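PDB 5IM3: ribonucleoside-diphosphate reductase from Pseudomonas aeruginosa, which probably supplies precursors for DNA synthesis by reducing ribonucleoside diphosphates to deoxyribonucleotides, as the large subunit of an allosterically regulated class I ribonucleotide reductase. Local coordinates for residues Q320-R325 against P358-A363; I342-L347 against V631-N636. All blocks are in the same frame, centred on the assembly; numbering follows the deposited sequence.

Contact 1. Residues Q320-R325 against P358-A363; sequences QIFFMR and PTLFNA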
loop_
_atom_site.group_PDB
_atom_site.type_symbol
_atom_site.label_atom_id
_atom_site.label_comp_id
_atom_site.label_asym_id
_atom_site.label_seq_id
_atom_site.Cartn_x
_atom_site.Cartn_y
_atom_site.Cartn_z
ATOM N N GLN A 320 -33.631 3.966 -49.425
ATOM C CA GLN A 320 -34.299 5.202 -49.820
ATOM C C GLN A 320 -35.789 5.156 -49.516
ATOM O O GLN A 320 -36.402 6.200 -49.270
ATOM C CB GLN A 320 -34.071 5.483 -51.305
ATOM C CG GLN A 320 -32.610 5.658 -51.683
ATOM C CD GLN A 320 -31.903 6.692 -50.820
ATOM O OE1 GLN A 320 -32.299 7.856 -50.778
ATOM N NE2 GLN A 320 -30.860 6.265 -50.116
ATOM N N ILE A 321 -36.388 3.964 -49.530
ATOM C CA ILE A 321 -37.785 3.840 -49.136
ATOM C C ILE A 321 -37.918 3.984 -47.627
ATOM O O ILE A 321 -38.922 4.511 -47.133
ATOM C CB ILE A 321 -38.355 2.504 -49.654
ATOM C CG1 ILE A 321 -38.642 2.619 -51.159
ATOM C CG2 ILE A 321 -39.614 2.099 -48.885
ATOM C CD1 ILE A 321 -39.099 1.328 -51.819
ATOM N N PHE A 322 -36.915 3.533 -46.872
ATOM C CA PHE A 322 -36.895 3.785 -45.435
ATOM C C PHE A 322 -36.948 5.279 -45.145
ATOM O O PHE A 322 -37.787 5.743 -44.366
ATOM C CB PHE A 322 -35.648 3.154 -44.810
ATOM C CG PHE A 322 -35.346 3.649 -43.421
ATOM C CD1 PHE A 322 -36.080 3.204 -42.333
ATOM C CD2 PHE A 322 -34.322 4.556 -43.206
ATOM C CE1 PHE A 322 -35.798 3.658 -41.054
ATOM C CE2 PHE A 322 -34.034 5.013 -41.931
ATOM C CZ PHE A 322 -34.772 4.562 -40.855
ATOM N N PHE A 323 -36.060 6.053 -45.776
ATOM C CA PHE A 323 -36.064 7.495 -45.560
ATOM C C PHE A 323 -37.374 8.117 -46.017
ATOM O O PHE A 323 -37.846 9.085 -45.410
ATOM C CB PHE A 323 -34.884 8.144 -46.290
ATOM C CG PHE A 323 -33.548 7.873 -45.655
ATOM C CD1 PHE A 323 -33.381 7.970 -44.283
ATOM C CD2 PHE A 323 -32.455 7.521 -46.433
ATOM C CE1 PHE A 323 -32.156 7.720 -43.696
ATOM C CE2 PHE A 323 -31.224 7.272 -45.851
ATOM C CZ PHE A 323 -31.078 7.371 -44.476
ATOM N N MET A 324 -37.978 7.573 -47.074
ATOM C CA MET A 324 -39.245 8.107 -47.554
ATOM C C MET A 324 -40.379 7.781 -46.587
ATOM O O MET A 324 -41.293 8.593 -46.404
ATOM C CB MET A 324 -39.543 7.563 -48.954
ATOM C CG MET A 324 -40.820 8.098 -49.589
ATOM S SD MET A 324 -40.827 9.894 -49.794
ATOM C CE MET A 324 -39.675 10.083 -51.154
ATOM N N ARG A 325 -40.338 6.605 -45.951
ATOM C CA ARG A 325 -41.349 6.281 -44.947
ATOM C C ARG A 325 -41.290 7.256 -43.781
ATOM O O ARG A 325 -42.323 7.732 -43.301
ATOM C CB ARG A 325 -41.177 4.854 -44.426
ATOM C CG ARG A 325 -41.755 4.691 -43.005
ATOM C CD ARG A 325 -41.828 3.261 -42.540
ATOM N NE ARG A 325 -40.518 2.697 -42.217
ATOM C CZ ARG A 325 -39.881 2.865 -41.061
ATOM N NH1 ARG A 325 -40.404 3.607 -40.092
ATOM N NH2 ARG A 325 -38.702 2.290 -40.875
ATOM N N PRO A 358 -35.913 7.136 -32.051
ATOM C CA PRO A 358 -37.330 6.728 -32.028
ATOM C C PRO A 358 -38.114 7.217 -33.231
ATOM O O PRO A 358 -38.981 6.490 -33.729
ATOM C CB PRO A 358 -37.854 7.329 -30.711
ATOM C CG PRO A 358 -36.927 8.430 -30.394
ATOM C CD PRO A 358 -35.578 8.003 -30.908
ATOM N N THR A 359 -37.843 8.429 -33.718
ATOM C CA THR A 359 -38.519 8.893 -34.923
ATOM C C THR A 359 -38.192 7.985 -36.100
ATOM O O THR A 359 -39.091 7.498 -36.793
ATOM C CB THR A 359 -38.132 10.341 -35.233
ATOM O OG1 THR A 359 -38.652 11.205 -34.217
ATOM C CG2 THR A 359 -38.692 10.779 -36.581
ATOM N N LEU A 360 -36.901 7.728 -36.326
ATOM C CA LEU A 360 -36.497 6.845 -37.415
ATOM C C LEU A 360 -37.191 5.494 -37.332
ATOM O O LEU A 360 -37.573 4.919 -38.359
ATOM C CB LEU A 360 -34.980 6.656 -37.393
ATOM C CG LEU A 360 -34.144 7.873 -37.787
ATOM C CD1 LEU A 360 -32.678 7.533 -37.662
ATOM C CD2 LEU A 360 -34.483 8.330 -39.206
ATOM N N PHE A 361 -37.373 4.974 -36.118
ATOM C CA PHE A 361 -37.893 3.623 -35.966
ATOM C C PHE A 361 -39.410 3.563 -36.114
ATOM O O PHE A 361 -39.937 2.583 -36.653
ATOM C CB PHE A 361 -37.478 3.056 -34.607
ATOM C CG PHE A 361 -37.689 1.577 -34.483
ATOM C CD1 PHE A 361 -38.862 1.072 -33.948
ATOM C CD2 PHE A 361 -36.717 0.688 -34.911
ATOM C CE1 PHE A 361 -39.061 -0.293 -33.836
ATOM C CE2 PHE A 361 -36.912 -0.677 -34.803
ATOM C CZ PHE A 361 -38.084 -1.169 -34.265
ATOM N N ASN A 362 -40.127 4.592 -35.659
ATOM C CA ASN A 362 -41.573 4.509 -35.529
ATOM C C ASN A 362 -42.352 5.404 -36.478
ATOM O O ASN A 362 -43.541 5.154 -36.681
ATOM C CB ASN A 362 -41.990 4.843 -34.092
ATOM C CG ASN A 362 -41.492 3.819 -33.104
ATOM O OD1 ASN A 362 -41.507 2.619 -33.376
ATOM N ND2 ASN A 362 -41.031 4.286 -31.955
ATOM N N ALA A 363 -41.735 6.433 -37.052
ATOM C CA ALA A 363 -42.465 7.300 -37.966
ATOM C C ALA A 363 -43.031 6.472 -39.111
ATOM O O ALA A 363 -42.346 5.609 -39.662
ATOM C CB ALA A 363 -41.556 8.406 -38.497
#
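CG of R325 and CG of F322 both stand anti to the backbone N (chi1 154° and 165°), and the ends of both side chains reach helix 357-362. The arginine chain bends at chi3, which turns NE, and NH1 ends beside the carbonyls where that helix stops. The pair joins two helices within the all-alpha domain of the reductase: an arginine on one donates to the carbonyl just past the C-terminal end of the other. A363 is the first residue to leave helical phi/psi, and its carbonyl O accepts a hydrogen bond from R325 NH1 at 2.8 Å. NH1 sits nearly along the C=O axis and the oxygen lies close to the guanidinium plane, although the N-H...O angle of 142° shows a clearly bent bond. R325 NH1 is also 3.6 Å from L360 O and close to F361 O, neither of them a hydrogen bond, so a positive group faces several carbonyls at the helix C-terminus, where the helix dipole would probably favour it. Elsewhere the guanidinium is held by E317, which takes NE in a salt bridge; the arginine thus ties its own helix both to the residues before it and to the end of helix 357-362.

F322 lies beside this polar link. Its ring tip reaches the side chain of L360, which it crosses at about a right angle: CZ of F322 is 4.1 Å from CB of L360 and equally far from CD2 of L360. L303 and Y307 of helix 297-307 also touch the F322 side chain, and F308 meets its ring edge-to-face. The ring also borders backbone, with F322 CE1 lying 3.5 Å from L360 O.

Contact 2. Residues I342-L347 against V631-N636; sequences IEFYNL and VRMLDN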
loop_
_atom_site.group_PDB
_atom_site.type_symbol
_atom_site.label_atom_id
_atom_site.label_comp_id
_atom_site.label_asym_id
_atom_site.label_seq_id
_atom_site.Cartn_x
_atom_site.Cartn_y
_atom_site.Cartn_z
ATOM N N ILE A 342 -41.364 15.248 -49.562
ATOM C CA ILE A 342 -40.158 15.306 -50.382
ATOM C C ILE A 342 -39.097 16.166 -49.707
ATOM O O ILE A 342 -37.910 15.821 -49.704
ATOM C CB ILE A 342 -40.501 15.820 -51.795
ATOM C CG1 ILE A 342 -41.375 14.798 -52.528
ATOM C CG2 ILE A 342 -39.228 16.116 -52.596
ATOM C CD1 ILE A 342 -41.962 15.309 -53.833
ATOM N N GLU A 343 -39.503 17.299 -49.130
ATOM C CA GLU A 343 -38.556 18.136 -48.400
ATOM C C GLU A 343 -37.913 17.364 -47.250
ATOM O O GLU A 343 -36.705 17.485 -47.011
ATOM C CB GLU A 343 -39.262 19.391 -47.881
ATOM C CG GLU A 343 -38.363 20.365 -47.117
ATOM C CD GLU A 343 -39.145 21.485 -46.448
ATOM O OE1 GLU A 343 -40.379 21.548 -46.633
ATOM O OE2 GLU A 343 -38.527 22.301 -45.730
ATOM N N PHE A 344 -38.697 16.554 -46.535
ATOM C CA PHE A 344 -38.142 15.799 -45.414
ATOM C C PHE A 344 -37.290 14.634 -45.903
ATOM O O PHE A 344 -36.279 14.291 -45.278
ATOM C CB PHE A 344 -39.262 15.284 -44.503
ATOM C CG PHE A 344 -40.165 16.362 -43.959
ATOM C CD1 PHE A 344 -39.784 17.695 -43.975
ATOM C CD2 PHE A 344 -41.402 16.032 -43.426
ATOM C CE1 PHE A 344 -40.619 18.674 -43.475
ATOM C CE2 PHE A 344 -42.240 17.008 -42.925
ATOM C CZ PHE A 344 -41.847 18.329 -42.949
ATOM N N TYR A 345 -37.690 14.001 -47.007
ATOM C CA TYR A 345 -36.909 12.891 -47.539
ATOM C C TYR A 345 -35.546 13.364 -48.027
ATOM O O TYR A 345 -34.530 12.702 -47.790
ATOM C CB TYR A 345 -37.669 12.202 -48.672
ATOM C CG TYR A 345 -36.768 11.401 -49.584
ATOM C CD1 TYR A 345 -36.339 10.128 -49.228
ATOM C CD2 TYR A 345 -36.335 11.924 -50.794
ATOM C CE1 TYR A 345 -35.508 9.399 -50.056
ATOM C CE2 TYR A 345 -35.508 11.206 -51.629
ATOM C CZ TYR A 345 -35.097 9.944 -51.259
ATOM O OH TYR A 345 -34.270 9.232 -52.098
ATOM N N ASN A 346 -35.507 14.505 -48.720
ATOM C CA ASN A 346 -34.237 15.020 -49.220
ATOM C C ASN A 346 -33.292 15.357 -48.075
ATOM O O ASN A 346 -32.083 15.119 -48.168
ATOM C CB ASN A 346 -34.479 16.250 -50.092
ATOM C CG ASN A 346 -35.076 15.897 -51.439
ATOM O OD1 ASN A 346 -34.856 14.803 -51.963
ATOM N ND2 ASN A 346 -35.836 16.825 -52.011
ATOM N N LEU A 347 -33.824 15.910 -46.982
ATOM C CA LEU A 347 -32.973 16.257 -45.851
ATOM C C LEU A 347 -32.398 15.010 -45.189
ATOM O O LEU A 347 -31.223 14.989 -44.803
ATOM C CB LEU A 347 -33.762 17.085 -44.836
ATOM C CG LEU A 347 -32.906 17.821 -43.805
ATOM C CD1 LEU A 347 -32.127 18.954 -44.470
ATOM C CD2 LEU A 347 -33.758 18.347 -42.665
ATOM N N VAL A 631 -36.227 22.115 -37.925
ATOM C CA VAL A 631 -37.135 22.597 -36.889
ATOM C C VAL A 631 -38.573 22.241 -37.236
ATOM O O VAL A 631 -39.357 21.843 -36.366
ATOM C CB VAL A 631 -36.956 24.114 -36.684
ATOM C CG1 VAL A 631 -38.003 24.657 -35.713
ATOM C CG2 VAL A 631 -35.551 24.421 -36.176
ATOM N N ARG A 632 -38.949 22.375 -38.511
ATOM C CA ARG A 632 -40.304 22.019 -38.913
ATOM C C ARG A 632 -40.583 20.547 -38.642
ATOM O O ARG A 632 -41.626 20.193 -38.081
ATOM C CB ARG A 632 -40.524 22.340 -40.390
ATOM C CG ARG A 632 -41.967 22.158 -40.837
ATOM C CD ARG A 632 -42.137 22.396 -42.332
ATOM N NE ARG A 632 -43.543 22.394 -42.723
ATOM C CZ ARG A 632 -44.324 23.469 -42.725
ATOM N NH1 ARG A 632 -43.844 24.650 -42.358
ATOM N NH2 ARG A 632 -45.595 23.364 -43.096
ATOM N N MET A 633 -39.656 19.670 -39.035
ATOM C CA MET A 633 -39.828 18.246 -38.769
ATOM C C MET A 633 -39.981 17.980 -37.277
ATOM O O MET A 633 -40.809 17.157 -36.867
ATOM C CB MET A 633 -38.642 17.465 -39.334
ATOM C CG MET A 633 -38.526 17.559 -40.846
ATOM S SD MET A 633 -36.989 16.876 -41.486
ATOM C CE MET A 633 -37.148 15.148 -41.052
ATOM N N LEU A 634 -39.198 18.672 -36.446
ATOM C CA LEU A 634 -39.302 18.469 -35.004
ATOM C C LEU A 634 -40.631 18.986 -34.471
ATOM O O LEU A 634 -41.226 18.377 -33.576
ATOM C CB LEU A 634 -38.133 19.147 -34.288
ATOM C CG LEU A 634 -36.767 18.471 -34.445
ATOM C CD1 LEU A 634 -35.680 19.270 -33.733
ATOM C CD2 LEU A 634 -36.791 17.036 -33.927
ATOM N N ASP A 635 -41.121 20.104 -35.012
ATOM C CA ASP A 635 -42.425 20.597 -34.588
ATOM C C ASP A 635 -43.525 19.622 -34.987
ATOM O O ASP A 635 -44.496 19.435 -34.244
ATOM C CB ASP A 635 -42.687 21.981 -35.179
ATOM C CG ASP A 635 -43.780 22.732 -34.436
ATOM O OD1 ASP A 635 -43.703 22.817 -33.192
ATOM O OD2 ASP A 635 -44.720 23.231 -35.086
ATOM N N ASN A 636 -43.384 18.981 -36.151
ATOM C CA ASN A 636 -44.346 17.963 -36.560
ATOM C C ASN A 636 -44.344 16.784 -35.596
ATOM O O ASN A 636 -45.399 16.205 -35.309
ATOM C CB ASN A 636 -44.033 17.484 -37.977
ATOM C CG ASN A 636 -44.421 18.492 -39.040
ATOM O OD1 ASN A 636 -44.639 19.669 -38.753
ATOM N ND2 ASN A 636 -44.513 18.030 -40.279
#
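The segments 342-347 and 631-636, on helices 337-349 and 620-640, cross at -115° with their axes 11.2 Å apart at closest approach, and the backbones come nearest where F344 and M633 face each other. The F344 ring does most of the touching. M633 lays its CG over one face, 3.6 Å from the ring centroid, in a CH-pi contact that sits toward the CD1-CE1 rim. Its chain runs past F344 in the opposite direction and bends at chi3 (64°), which turns M633 CE back to within 4.0 Å of F344 CB. The sulfur lies obliquely to the ring, 4.5 Å from the centroid, in a Met-aromatic contact, and M633 SD also meets L347 CD2 at 3.7 Å.

This is the seam between two parts of the large subunit: the first helix belongs to the all-alpha domain, the second to the ten-stranded alpha-beta barrel. At the ring's edge, R632 crosses F344 at about a right angle and brings CD to 4.1 Å from F344 CZ; its guanidinium goes on to salt bridges with E334 and E706. Further round the same edge is the N636 amide, steeply inclined to the ring, with ND2 3.6 Å from F344 CE2. That amide is held from elsewhere: R707 donates to OD1, and ND2 donates to the backbone O of L330.

How the contacts relate
The two contacts lie with their centres about 12 Å apart, on the same side of the chain's centre, and helices 319-330 and 337-349, consecutive in sequence, join them. Their segments alternate along the chain: 320-325, 342-347, 358-363, then, after a long excursion through much of the barrel, 631-636. Y345, on the flank of its helix turned away from contact 2, bridges the two: its ring packs against F323 and M324, and its OH is 2.7 Å from Q320 OE1, a probable but weak hydrogen bond. Contact 1 lies wholly within the all-alpha domain, while contact 2 joins that domain to a barrel helix.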